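Local coordinates for protein secreted in xylem 3 (PDB 5OD4) that is of unknown biochemical function but is a secreted fungal effector, Avr2, that probably suppresses plant immunity and can be recognised by the plant, at residues T15-S20 and E39-S44; V62-P67 and P108-W113; N76-V81 and T98-T103; R83-T88 and A117-Y122. All coordinates share one frame; numbering follows the deposited sequence.

How the interactions relate
The four contacts lie in one two-sheet antiparallel beta-sandwich. Along the chain, interaction 1 closes before the others open, interaction 3 is nested inside the loop closed by interaction 2, and interaction 4 alternates with both. Interactions 3 and 4 share strand 77-85, on opposite sides of the chain's centre, about 22 Å between contact centres. Interaction 2 belongs to the other sheet, its centre about 9 Å from that of interaction 3, and the two pack face to face. Interaction 1 sets the start of edge strand 17-21 against residues 41-44, next to edge strand 39-40 of the other sheet, and Ser20 also meets Tyr121 and Tyr122 of interaction 4. Together they tie distant parts of the sequence into one compact sandwich.

Interaction 1. Residues T15-S20 and E39-S44; sequences TSFTTS and ERAGNS
The Phe17 ring has one face on Ala41, whose CA sits 3.7 Å above the ring plane over its centre. Ala41 CB adds a CH-pi contact over the same face, 4.0 Å from the ring centroid, while Gly42 N approaches Phe17 CD1 obliquely at 3.3 Å. The ring of His48 also meets Phe17. Here, in a beta-sandwich, the first residue of strand 17-21 of one sheet packs on the inverse gamma turn centred on Ala41, next to strand 39-40 of the other. Phe17 CB already points toward the turn, and CG stands anti to the backbone N (chi1 176°), with CD1 coming against the Ala41-Gly42 peptide. Gly42 has a positive phi of 51° and passes beside the ring without a side chain in the way. Beyond the ring, the contact is backbone-led: Ser44 CA makes a CA-H...O contact of 3.1 Å with Thr15 O, and Thr15 CB rests near Asn43 O. Within the turn, Ala41 O accepts Ser44 N and, in one conformer of Ser44, its hydroxyl OG as well. A water joins the backbones, donating to Ser16 O at 2.7 Å and accepting from Asn43 N at 2.9 Å.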
loop_
_atom_site.group_PDB
_atom_site.type_symbol
_atom_site.label_atom_id
_atom_site.label_comp_id
_atom_site.label_asym_id
_atom_site.label_seq_id
_atom_site.Cartn_x
_atom_site.Cartn_y
_atom_site.Cartn_z
ATOM N N THR A 15 -5.077 -13.483 7.556
ATOM C CA THR A 15 -4.993 -13.298 6.111
ATOM C C THR A 15 -4.694 -11.846 5.733
ATOM O O THR A 15 -4.760 -11.479 4.553
ATOM C CB THR A 15 -6.251 -13.774 5.426
ATOM O OG1 THR A 15 -7.328 -13.007 5.947
ATOM C CG2 THR A 15 -6.486 -15.260 5.577
ATOM N N SER A 16 -4.438 -10.999 6.703
ATOM C CA SER A 16 -3.986 -9.651 6.400
ATOM C C SER A 16 -2.534 -9.663 5.952
ATOM O O SER A 16 -1.766 -10.553 6.319
ATOM C CB SER A 16 -4.128 -8.772 7.625
ATOM O OG SER A 16 -5.465 -8.745 8.139
ATOM N N PHE A 17 -2.165 -8.623 5.224
ATOM C CA PHE A 17 -0.772 -8.420 4.836
ATOM C C PHE A 17 -0.336 -7.054 5.321
ATOM O O PHE A 17 -1.026 -6.068 5.096
ATOM C CB PHE A 17 -0.635 -8.469 3.325
ATOM C CG PHE A 17 0.749 -8.167 2.810
ATOM C CD1 PHE A 17 1.784 -9.055 2.989
ATOM C CD2 PHE A 17 1.002 -7.004 2.123
ATOM C CE1 PHE A 17 3.061 -8.767 2.520
ATOM C CE2 PHE A 17 2.255 -6.718 1.621
ATOM C CZ PHE A 17 3.285 -7.603 1.812
ATOM N N THR A 18 0.834 -6.994 5.956
ATOM C CA THR A 18 1.438 -5.737 6.352
ATOM C C THR A 18 2.868 -5.701 5.888
ATOM O O THR A 18 3.584 -6.705 5.921
ATOM C CB THR A 18 1.378 -5.564 7.860
ATOM O OG1 THR A 18 2.035 -6.663 8.508
ATOM C CG2 THR A 18 -0.041 -5.474 8.348
ATOM N N THR A 19 3.303 -4.517 5.486
ATOM C CA THR A 19 4.706 -4.287 5.177
ATOM C C THR A 19 5.022 -2.813 5.393
ATOM O O THR A 19 4.139 -1.995 5.434
ATOM C CB THR A 19 5.054 -4.759 3.750
ATOM O OG1 THR A 19 6.472 -4.792 3.618
ATOM C CG2 THR A 19 4.430 -3.912 2.650
ATOM N N SER A 20 6.293 -2.516 5.531
ATOM C CA SER A 20 6.728 -1.136 5.573
ATOM C C SER A 20 7.844 -0.924 4.590
ATOM O O SER A 20 8.553 -1.850 4.233
ATOM C CB SER A 20 7.162 -0.744 6.948
ATOM O OG SER A 20 8.261 -1.512 7.359
ATOM N N GLU A 39 3.951 -9.033 -6.599
ATOM C CA GLU A 39 4.381 -10.053 -5.651
ATOM C C GLU A 39 3.205 -10.452 -4.807
ATOM O O GLU A 39 2.304 -9.661 -4.565
ATOM C CB GLU A 39 5.521 -9.533 -4.790
ATOM C CG GLU A 39 6.741 -9.222 -5.624
ATOM C CD GLU A 39 8.032 -9.140 -4.888
ATOM O OE1 GLU A 39 8.018 -9.132 -3.635
ATOM O OE2 GLU A 39 9.083 -9.051 -5.602
ATOM N N ARG A 40 3.196 -11.666 -4.278
ATOM C CA ARG A 40 2.057 -12.094 -3.405
ATOM C C ARG A 40 2.126 -11.275 -2.151
ATOM O O ARG A 40 3.186 -11.047 -1.558
ATOM C CB ARG A 40 2.064 -13.612 -3.044
ATOM C CG ARG A 40 0.940 -14.166 -2.185
ATOM C CD ARG A 40 1.218 -15.630 -1.809
ATOM N NE ARG A 40 2.645 -15.953 -1.664
ATOM C CZ ARG A 40 3.263 -16.247 -0.520
ATOM N NH1 ARG A 40 2.610 -16.247 0.643
ATOM N NH2 ARG A 40 4.565 -16.527 -0.527
ATOM N N ALA A 41 0.943 -10.823 -1.768
ATOM C CA ALA A 41 0.784 -10.048 -0.556
ATOM C C ALA A 41 0.566 -11.022 0.556
ATOM O O ALA A 41 -0.564 -11.166 1.039
ATOM C CB ALA A 41 -0.332 -9.028 -0.717
ATOM N N GLY A 42 1.630 -11.729 0.995
ATOM C CA GLY A 42 1.561 -12.666 2.099
ATOM C C GLY A 42 0.420 -13.638 1.919
ATOM O O GLY A 42 0.201 -14.241 0.833
ATOM N N ASN A 43 -0.302 -13.840 3.009
ATOM C CA ASN A 43 -1.393 -14.773 3.036
ATOM C C ASN A 43 -2.745 -14.215 2.690
ATOM O O ASN A 43 -3.775 -14.808 2.931
ATOM C CB ASN A 43 -1.371 -15.420 4.412
ATOM C CG ASN A 43 -0.092 -16.220 4.642
ATOM O OD1 ASN A 43 0.342 -16.959 3.753
ATOM N ND2 ASN A 43 0.521 -16.062 5.813
ATOM N N SER A 44 -2.788 -13.073 2.024
ATOM C CA SER A 44 -4.069 -12.442 1.722
ATOM C C SER A 44 -4.824 -12.957 0.518
ATOM O O SER A 44 -5.977 -12.607 0.353
ATOM C CB SER A 44 -3.836 -10.931 1.458
ATOM O OG SER A 44 -3.189 -10.729 0.204
HETATM O O HOH W 1 0.194 -12.139 5.266
#

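Interaction 2. Residues V62-P67 and P108-W113; sequences VIDVAP and PATISW
An antiparallel beta ladder pairs Ile63 with Ile111 and Val65 with Ala109 as hydrogen-bonded pairs, the two strand axes 4.7 Å apart at closest approach. Ile63 N reaches Ile111 O at 2.9 Å in a nearly straight bond (172°), and Ile111 N answers to Ile63 O. Val65 and Ala109 exchange the same two bonds, Val65 N to Ala109 O being 2.8 Å. In the non-hydrogen-bonded pair between them, Asp64 and Thr110 lie side by side, pointing the same way. Arg49 and Tyr51 hold OD2 of the buried Asp64 carboxylate, and Thr110, in one of its conformers, adds a bond from OG1 to Asp64 OD1 at 2.7 Å, meeting the anti side 27° out of the carboxylate plane. This ladder joins strands 60-66 and 109-114, the latter an outermost strand of its sheet in the beta-sandwich. Ile63, Val65, Ala109 and Ile111 project from the face turned to the other sheet, where Val65 and Ala109 meet Ile79. Pro108 CB packs beside Asp64 CB at 3.8 Å. At the far end, Ile63 CD1 comes to the edge of the Trp113 indole, 3.9 Å from CH2.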
loop_
_atom_site.group_PDB
_atom_site.type_symbol
_atom_site.label_atom_id
_atom_site.label_comp_id
_atom_site.label_asym_id
_atom_site.label_seq_id
_atom_site.Cartn_x
_atom_site.Cartn_y
_atom_site.Cartn_z
ATOM N N VAL A 62 3.730 4.659 -5.997
ATOM C CA VAL A 62 2.497 3.979 -6.390
ATOM C C VAL A 62 2.402 2.640 -5.700
ATOM O O VAL A 62 3.400 1.894 -5.657
ATOM C CB VAL A 62 2.442 3.772 -7.922
ATOM C CG1 VAL A 62 1.088 3.221 -8.329
ATOM C CG2 VAL A 62 2.734 5.080 -8.676
ATOM N N ILE A 63 1.201 2.311 -5.230
ATOM C CA ILE A 63 0.894 0.969 -4.757
ATOM C C ILE A 63 -0.304 0.469 -5.538
ATOM O O ILE A 63 -1.337 1.119 -5.550
ATOM C CB ILE A 63 0.593 0.943 -3.262
ATOM C CG1 ILE A 63 1.778 1.499 -2.472
ATOM C CG2 ILE A 63 0.238 -0.496 -2.804
ATOM C CD1 ILE A 63 1.635 1.481 -0.974
ATOM N N ASP A 64 -0.168 -0.710 -6.146
ATOM C CA ASP A 64 -1.290 -1.422 -6.783
ATOM C C ASP A 64 -1.549 -2.709 -6.028
ATOM O O ASP A 64 -0.612 -3.414 -5.659
ATOM C CB ASP A 64 -0.959 -1.771 -8.238
ATOM C CG ASP A 64 -0.787 -0.610 -9.153
ATOM O OD1 ASP A 64 -1.526 0.394 -9.054
ATOM O OD2 ASP A 64 0.094 -0.718 -10.082
ATOM N N VAL A 65 -2.855 -3.058 -5.887
ATOM C CA VAL A 65 -3.273 -4.309 -5.248
ATOM C C VAL A 65 -4.290 -4.953 -6.170
ATOM O O VAL A 65 -5.243 -4.305 -6.589
ATOM C CB VAL A 65 -3.881 -4.029 -3.873
ATOM C CG1 VAL A 65 -4.402 -5.333 -3.256
ATOM C CG2 VAL A 65 -2.872 -3.362 -2.956
ATOM N N ALA A 66 -4.116 -6.265 -6.482
ATOM C CA ALA A 66 -5.026 -6.907 -7.409
ATOM C C ALA A 66 -5.174 -8.363 -7.076
ATOM O O ALA A 66 -4.252 -8.997 -6.532
ATOM C CB ALA A 66 -4.536 -6.761 -8.843
ATOM N N PRO A 67 -6.304 -8.966 -7.455
ATOM C CA PRO A 67 -6.411 -10.430 -7.431
ATOM C C PRO A 67 -5.383 -11.056 -8.361
ATOM O O PRO A 67 -4.904 -10.400 -9.299
ATOM C CB PRO A 67 -7.830 -10.714 -7.958
ATOM C CG PRO A 67 -8.560 -9.401 -7.844
ATOM C CD PRO A 67 -7.506 -8.362 -8.059
ATOM N N PRO A 108 -6.401 -3.109 -10.772
ATOM C CA PRO A 108 -5.929 -2.913 -9.395
ATOM C C PRO A 108 -6.699 -1.818 -8.662
ATOM O O PRO A 108 -7.240 -0.894 -9.257
ATOM C CB PRO A 108 -4.478 -2.462 -9.601
ATOM C CG PRO A 108 -4.496 -1.788 -10.920
ATOM C CD PRO A 108 -5.474 -2.542 -11.761
ATOM N N ALA A 109 -6.704 -1.950 -7.347
ATOM C CA ALA A 109 -6.888 -0.823 -6.443
ATOM C C ALA A 109 -5.557 -0.110 -6.358
ATOM O O ALA A 109 -4.517 -0.770 -6.215
ATOM C CB ALA A 109 -7.341 -1.287 -5.077
ATOM N N THR A 110 -5.546 1.230 -6.475
ATOM C CA THR A 110 -4.288 1.985 -6.598
ATOM C C THR A 110 -4.303 3.170 -5.658
ATOM O O THR A 110 -5.319 3.860 -5.510
ATOM C CB THR A 110 -4.126 2.464 -8.062
ATOM O OG1 THR A 110 -4.099 1.319 -8.933
ATOM C CG2 THR A 110 -2.883 3.269 -8.250
ATOM N N ILE A 111 -3.144 3.415 -5.068
ATOM C CA ILE A 111 -2.851 4.595 -4.276
ATOM C C ILE A 111 -1.575 5.215 -4.800
ATOM O O ILE A 111 -0.646 4.479 -5.119
ATOM C CB ILE A 111 -2.688 4.211 -2.797
ATOM C CG1 ILE A 111 -3.963 3.630 -2.235
ATOM C CG2 ILE A 111 -2.162 5.351 -1.984
ATOM C CD1 ILE A 111 -3.815 3.049 -0.861
ATOM N N SER A 112 -1.499 6.545 -4.842
ATOM C CA SER A 112 -0.224 7.174 -5.233
ATOM C C SER A 112 -0.074 8.510 -4.558
ATOM O O SER A 112 -1.045 9.110 -4.110
ATOM C CB SER A 112 -0.101 7.317 -6.742
ATOM O OG SER A 112 -1.037 8.228 -7.283
ATOM N N TRP A 113 1.177 8.961 -4.510
ATOM C CA TRP A 113 1.517 10.233 -3.852
ATOM C C TRP A 113 2.844 10.736 -4.373
ATOM O O TRP A 113 3.620 9.994 -4.967
ATOM C CB TRP A 113 1.521 10.107 -2.334
ATOM C CG TRP A 113 2.525 9.160 -1.754
ATOM C CD1 TRP A 113 3.799 9.438 -1.373
ATOM C CD2 TRP A 113 2.301 7.794 -1.405
ATOM N NE1 TRP A 113 4.385 8.340 -0.796
ATOM C CE2 TRP A 113 3.479 7.315 -0.804
ATOM C CE3 TRP A 113 1.197 6.920 -1.504
ATOM C CZ2 TRP A 113 3.570 6.033 -0.301
ATOM C CZ3 TRP A 113 1.329 5.647 -1.023
ATOM C CH2 TRP A 113 2.493 5.211 -0.435
#

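Interaction 3. Residues N76-V81 and T98-T103; sequences NYEIEV and TARLST
Tyr77 with Leu101 and Ile79 with Ala99 form the hydrogen-bonded pairs of this hairpin ladder, each exchanging two backbone bonds; Tyr77 N to Leu101 O and Ala99 N to Ile79 O are 2.8 Å each. CA-H...O contacts accompany the ladder, as from Arg100 CA to Tyr77 O.

The salt bridge runs between Glu78 and Arg100. In one conformer of Arg100, NH1 meets Glu78 OE1 at 3.1 Å; the oxygen lies in the guanidinium plane but is approached on its anti side, and the two planes are 51° apart. The Arg100 chain bends at chi2 (-77°) and chi3, and Tyr77 O lies 3.5 Å above one face of the guanidinium, toward its rim. NH2 passes Asn76 CB and is paired with Asp128. Glu80, on the same face of the sheet as Glu78, has its carboxylate bound by the backbone N-H groups of Val6 and Phe7.

The ladder's open end is tied by Asn76: its OD1 accepts Thr103 N at 2.9 Å, with the donor 45° out of the carbonyl plane, and a weak bond from Thr103 OG1.

Apolar contacts lie on the other face. Tyr77 CD1 touches Leu101 CD2 at 4.0 Å, the side chains lying side by side, and Ile79 CB faces Ala99 CB at 4.3 Å.

In the sandwich, this face meets the second sheet: Ile111 packs on Ile79 and Ala99, and Trp113 on Val81. Strand 77-85 lies between edge strand 94-101 and strand 119-127, where backbone hydrogen bonds pair Glu78 with Ser126 and Glu80 with Thr124.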
loop_
_atom_site.group_PDB
_atom_site.type_symbol
_atom_site.label_atom_id
_atom_site.label_comp_id
_atom_site.label_asym_id
_atom_site.label_seq_id
_atom_site.Cartn_x
_atom_site.Cartn_y
_atom_site.Cartn_z
ATOM N N ASN A 76 -14.621 -8.044 -0.143
ATOM C CA ASN A 76 -14.142 -6.657 -0.058
ATOM C C ASN A 76 -12.900 -6.579 0.784
ATOM O O ASN A 76 -12.793 -7.257 1.802
ATOM C CB ASN A 76 -15.221 -5.786 0.588
ATOM C CG ASN A 76 -16.477 -5.715 -0.235
ATOM O OD1 ASN A 76 -16.439 -5.329 -1.404
ATOM N ND2 ASN A 76 -17.608 -6.052 0.384
ATOM N N TYR A 77 -11.962 -5.727 0.363
ATOM C CA TYR A 77 -10.701 -5.534 1.077
ATOM C C TYR A 77 -10.459 -4.069 1.316
ATOM O O TYR A 77 -10.717 -3.198 0.466
ATOM C CB TYR A 77 -9.508 -6.106 0.274
ATOM C CG TYR A 77 -9.609 -7.579 -0.005
ATOM C CD1 TYR A 77 -10.373 -8.046 -1.081
ATOM C CD2 TYR A 77 -8.962 -8.515 0.761
ATOM C CE1 TYR A 77 -10.470 -9.382 -1.354
ATOM C CE2 TYR A 77 -9.042 -9.877 0.479
ATOM C CZ TYR A 77 -9.793 -10.302 -0.572
ATOM O OH TYR A 77 -9.933 -11.615 -0.918
ATOM N N GLU A 78 -9.918 -3.792 2.504
ATOM C CA GLU A 78 -9.457 -2.481 2.940
ATOM C C GLU A 78 -7.952 -2.408 2.726
ATOM O O GLU A 78 -7.219 -3.316 3.134
ATOM C CB GLU A 78 -9.815 -2.314 4.420
ATOM C CG GLU A 78 -9.345 -1.034 5.081
ATOM C CD GLU A 78 -10.080 0.205 4.661
ATOM O OE1 GLU A 78 -10.965 0.172 3.812
ATOM O OE2 GLU A 78 -9.750 1.290 5.234
ATOM N N ILE A 79 -7.485 -1.318 2.103
ATOM C CA ILE A 79 -6.077 -1.091 1.827
ATOM C C ILE A 79 -5.719 0.259 2.439
ATOM O O ILE A 79 -6.363 1.260 2.147
ATOM C CB ILE A 79 -5.815 -1.066 0.314
ATOM C CG1 ILE A 79 -6.237 -2.365 -0.349
ATOM C CG2 ILE A 79 -4.356 -0.774 0.033
ATOM C CD1 ILE A 79 -6.520 -2.237 -1.815
ATOM N N GLU A 80 -4.726 0.275 3.341
ATOM C CA GLU A 80 -4.383 1.498 4.065
ATOM C C GLU A 80 -2.910 1.735 4.043
ATOM O O GLU A 80 -2.120 0.803 4.236
ATOM C CB GLU A 80 -4.883 1.415 5.521
ATOM C CG GLU A 80 -6.359 1.214 5.653
ATOM C CD GLU A 80 -6.903 1.163 7.067
ATOM O OE1 GLU A 80 -6.133 1.124 8.050
ATOM O OE2 GLU A 80 -8.162 1.200 7.179
ATOM N N VAL A 81 -2.540 3.009 3.919
ATOM C CA VAL A 81 -1.165 3.455 4.078
ATOM C C VAL A 81 -1.110 4.494 5.184
ATOM O O VAL A 81 -1.818 5.519 5.115
ATOM C CB VAL A 81 -0.584 4.041 2.782
ATOM C CG1 VAL A 81 0.823 4.555 3.016
ATOM C CG2 VAL A 81 -0.626 3.011 1.670
ATOM N N THR A 98 -6.053 5.649 1.610
ATOM C CA THR A 98 -6.720 4.355 1.649
ATOM C C THR A 98 -7.355 4.046 0.310
ATOM O O THR A 98 -7.591 4.939 -0.509
ATOM C CB THR A 98 -7.797 4.303 2.750
ATOM O OG1 THR A 98 -8.855 5.174 2.377
ATOM C CG2 THR A 98 -7.266 4.702 4.137
ATOM N N ALA A 99 -7.646 2.762 0.102
ATOM C CA ALA A 99 -8.338 2.311 -1.092
ATOM C C ALA A 99 -9.106 1.051 -0.767
ATOM O O ALA A 99 -8.954 0.455 0.265
ATOM C CB ALA A 99 -7.367 2.075 -2.235
ATOM N N ARG A 100 -10.034 0.714 -1.669
ATOM C CA ARG A 100 -10.855 -0.492 -1.561
ATOM C C ARG A 100 -10.687 -1.363 -2.790
ATOM O O ARG A 100 -10.606 -0.859 -3.911
ATOM C CB ARG A 100 -12.324 -0.136 -1.413
ATOM C CG ARG A 100 -12.647 0.771 -0.242
ATOM C CD ARG A 100 -12.637 0.021 1.061
ATOM N NE ARG A 100 -13.766 -0.901 1.124
ATOM C CZ ARG A 100 -13.961 -1.800 2.071
ATOM N NH1 ARG A 100 -13.091 -1.911 3.060
ATOM N NH2 ARG A 100 -15.002 -2.594 1.985
ATOM N N LEU A 101 -10.676 -2.681 -2.567
ATOM C CA LEU A 101 -10.830 -3.683 -3.637
ATOM C C LEU A 101 -12.159 -4.344 -3.340
ATOM O O LEU A 101 -12.287 -5.057 -2.366
ATOM C CB LEU A 101 -9.618 -4.695 -3.640
ATOM C CG LEU A 101 -9.675 -5.763 -4.748
ATOM C CD1 LEU A 101 -9.452 -5.148 -6.122
ATOM C CD2 LEU A 101 -8.662 -6.835 -4.455
ATOM N N SER A 102 -13.184 -4.068 -4.178
ATOM C CA SER A 102 -14.535 -4.504 -3.926
ATOM C C SER A 102 -14.814 -5.889 -4.513
ATOM O O SER A 102 -14.216 -6.295 -5.514
ATOM C CB SER A 102 -15.498 -3.518 -4.602
ATOM O OG SER A 102 -15.148 -3.412 -5.972
ATOM N N THR A 103 -15.765 -6.601 -3.924
ATOM C CA THR A 103 -16.157 -7.917 -4.455
ATOM C C THR A 103 -16.537 -7.789 -5.924
ATOM O O THR A 103 -17.323 -6.942 -6.298
ATOM C CB THR A 103 -17.366 -8.426 -3.689
ATOM O OG1 THR A 103 -17.019 -8.412 -2.331
ATOM C CG2 THR A 103 -17.733 -9.839 -4.108
#

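Interaction 4. Residues R83-T88 and A117-Y122; sequences RIPVAT and ASYTYY
Arg83 lies flat on Tyr119, its guanidinium 4.2 Å from the ring centre to centre with the planes only 8° apart, an off-centre cation-pi stack. This is the tight part: Arg83 CD sits over the middle of the ring, 3.6 Å from its centroid, and the guanidinium extends beyond it until the Tyr119 OH lies over the guanidinium centre. Arg83 CG lies between the backbone N and carbonyl carbon (chi1 67°), and from CG to NE the chain is extended and crosses the ring obliquely. Arg83 NE is also in a salt bridge with Asp94. In the backbone, Ile84 N reaches Thr120 O at 2.8 Å and Thr120 N returns to Ile84 O. Ile84 CD1 touches Tyr122 CE1 at 3.5 Å.

The looser side is bridged by water. One water accepts from Arg83 NH1 and donates to Tyr121 OH, which also bonds Asp116 O; another links Ile84 O with Thr120 OG1. Past Pro85 the strand pairing gives way to a loop, where Val86 N still reaches Ser118 O at 3.0 Å. Strands 77-85 and 119-127 are neighbours in one sheet, and the diagonal arginine-tyrosine stack is cross-strand packing on the surface of an antiparallel beta-sandwich.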
loop_
_atom_site.group_PDB
_atom_site.type_symbol
_atom_site.label_atom_id
_atom_site.label_comp_id
_atom_site.label_asym_id
_atom_site.label_seq_id
_atom_site.Cartn_x
_atom_site.Cartn_y
_atom_site.Cartn_z
ATOM N N ARG A 83 1.807 6.989 7.216
ATOM C CA ARG A 83 3.173 7.516 7.090
ATOM C C ARG A 83 3.651 7.982 8.457
ATOM O O ARG A 83 2.889 8.624 9.207
ATOM C CB ARG A 83 3.275 8.604 6.026
ATOM C CG ARG A 83 2.543 9.901 6.333
ATOM C CD ARG A 83 2.751 10.922 5.224
ATOM N NE ARG A 83 2.085 12.173 5.531
ATOM C CZ ARG A 83 2.157 13.274 4.800
ATOM N NH1 ARG A 83 2.959 13.313 3.744
ATOM N NH2 ARG A 83 1.485 14.360 5.145
ATOM N N ILE A 84 4.910 7.676 8.770
ATOM C CA ILE A 84 5.492 8.075 10.044
ATOM C C ILE A 84 6.726 8.901 9.742
ATOM O O ILE A 84 7.654 8.418 9.064
ATOM C CB ILE A 84 5.834 6.913 10.947
ATOM C CG1 ILE A 84 4.605 6.045 11.190
ATOM C CG2 ILE A 84 6.391 7.429 12.295
ATOM C CD1 ILE A 84 4.804 4.968 12.230
ATOM N N PRO A 85 6.781 10.167 10.201
ATOM C CA PRO A 85 7.971 11.011 10.049
ATOM C C PRO A 85 9.229 10.277 10.461
ATOM O O PRO A 85 9.240 9.716 11.538
ATOM C CB PRO A 85 7.657 12.194 10.983
ATOM C CG PRO A 85 6.164 12.361 10.836
ATOM C CD PRO A 85 5.663 10.938 10.807
ATOM N N VAL A 86 10.309 10.385 9.689
ATOM C CA VAL A 86 11.571 9.793 10.085
ATOM C C VAL A 86 12.160 10.546 11.286
ATOM O O VAL A 86 11.841 11.691 11.579
ATOM C CB VAL A 86 12.600 9.736 8.915
ATOM C CG1 VAL A 86 12.068 8.906 7.765
ATOM C CG2 VAL A 86 13.018 11.126 8.457
ATOM N N ALA A 87 13.046 9.843 11.969
ATOM C CA ALA A 87 13.891 10.407 13.031
ATOM C C ALA A 87 13.088 11.064 14.118
ATOM O O ALA A 87 13.492 12.079 14.698
ATOM C CB ALA A 87 14.930 11.318 12.477
ATOM N N THR A 88 11.945 10.433 14.416
ATOM C CA THR A 88 11.003 10.958 15.384
ATOM C C THR A 88 10.447 9.748 16.129
ATOM O O THR A 88 9.353 9.297 15.862
ATOM C CB THR A 88 9.899 11.800 14.713
ATOM O OG1 THR A 88 10.520 12.765 13.826
ATOM C CG2 THR A 88 9.104 12.555 15.714
ATOM N N ALA A 117 11.080 11.107 0.828
ATOM C CA ALA A 117 11.985 10.287 1.622
ATOM C C ALA A 117 11.921 10.534 3.121
ATOM O O ALA A 117 12.545 9.813 3.889
ATOM C CB ALA A 117 13.426 10.512 1.163
ATOM N N SER A 118 11.147 11.521 3.555
ATOM C CA SER A 118 11.097 11.967 4.955
ATOM C C SER A 118 10.084 11.223 5.811
ATOM O O SER A 118 9.881 11.622 6.956
ATOM C CB SER A 118 10.846 13.482 5.044
ATOM O OG SER A 118 9.531 13.852 4.722
ATOM N N TYR A 119 9.434 10.196 5.267
ATOM C CA TYR A 119 8.531 9.351 6.025
ATOM C C TYR A 119 8.849 7.894 5.729
ATOM O O TYR A 119 9.318 7.565 4.644
ATOM C CB TYR A 119 7.067 9.584 5.613
ATOM C CG TYR A 119 6.560 10.945 5.865
ATOM C CD1 TYR A 119 6.738 11.954 4.931
ATOM C CD2 TYR A 119 5.851 11.239 7.020
ATOM C CE1 TYR A 119 6.239 13.227 5.149
ATOM C CE2 TYR A 119 5.316 12.518 7.231
ATOM C CZ TYR A 119 5.517 13.493 6.283
ATOM O OH TYR A 119 5.006 14.749 6.512
ATOM N N THR A 120 8.535 7.034 6.684
ATOM C CA THR A 120 8.429 5.600 6.451
ATOM C C THR A 120 6.951 5.282 6.250
ATOM O O THR A 120 6.092 5.849 6.941
ATOM C CB THR A 120 8.972 4.794 7.666
ATOM O OG1 THR A 120 10.315 5.242 7.970
ATOM C CG2 THR A 120 9.003 3.304 7.414
ATOM N N TYR A 121 6.660 4.372 5.329
ATOM C CA TYR A 121 5.298 4.064 4.941
ATOM C C TYR A 121 4.925 2.661 5.382
ATOM O O TYR A 121 5.730 1.735 5.278
ATOM C CB TYR A 121 5.151 4.202 3.395
ATOM C CG TYR A 121 5.521 5.578 2.950
ATOM C CD1 TYR A 121 4.629 6.620 3.081
ATOM C CD2 TYR A 121 6.774 5.869 2.467
ATOM C CE1 TYR A 121 4.977 7.916 2.716
ATOM C CE2 TYR A 121 7.154 7.154 2.110
ATOM C CZ TYR A 121 6.249 8.169 2.250
ATOM O OH TYR A 121 6.564 9.479 1.929
ATOM N N TYR A 122 3.687 2.516 5.858
ATOM C CA TYR A 122 3.186 1.247 6.410
ATOM C C TYR A 122 1.918 0.882 5.679
ATOM O O TYR A 122 0.912 1.592 5.796
ATOM C CB TYR A 122 2.923 1.386 7.925
ATOM C CG TYR A 122 4.188 1.662 8.700
ATOM C CD1 TYR A 122 4.757 2.951 8.758
ATOM C CD2 TYR A 122 4.837 0.634 9.339
ATOM C CE1 TYR A 122 5.920 3.196 9.460
ATOM C CE2 TYR A 122 6.047 0.857 10.039
ATOM C CZ TYR A 122 6.564 2.138 10.062
ATOM O OH TYR A 122 7.729 2.388 10.757
HETATM O O HOH W 2 4.649 11.656 2.126
HETATM O O HOH W 3 9.836 6.800 10.065
#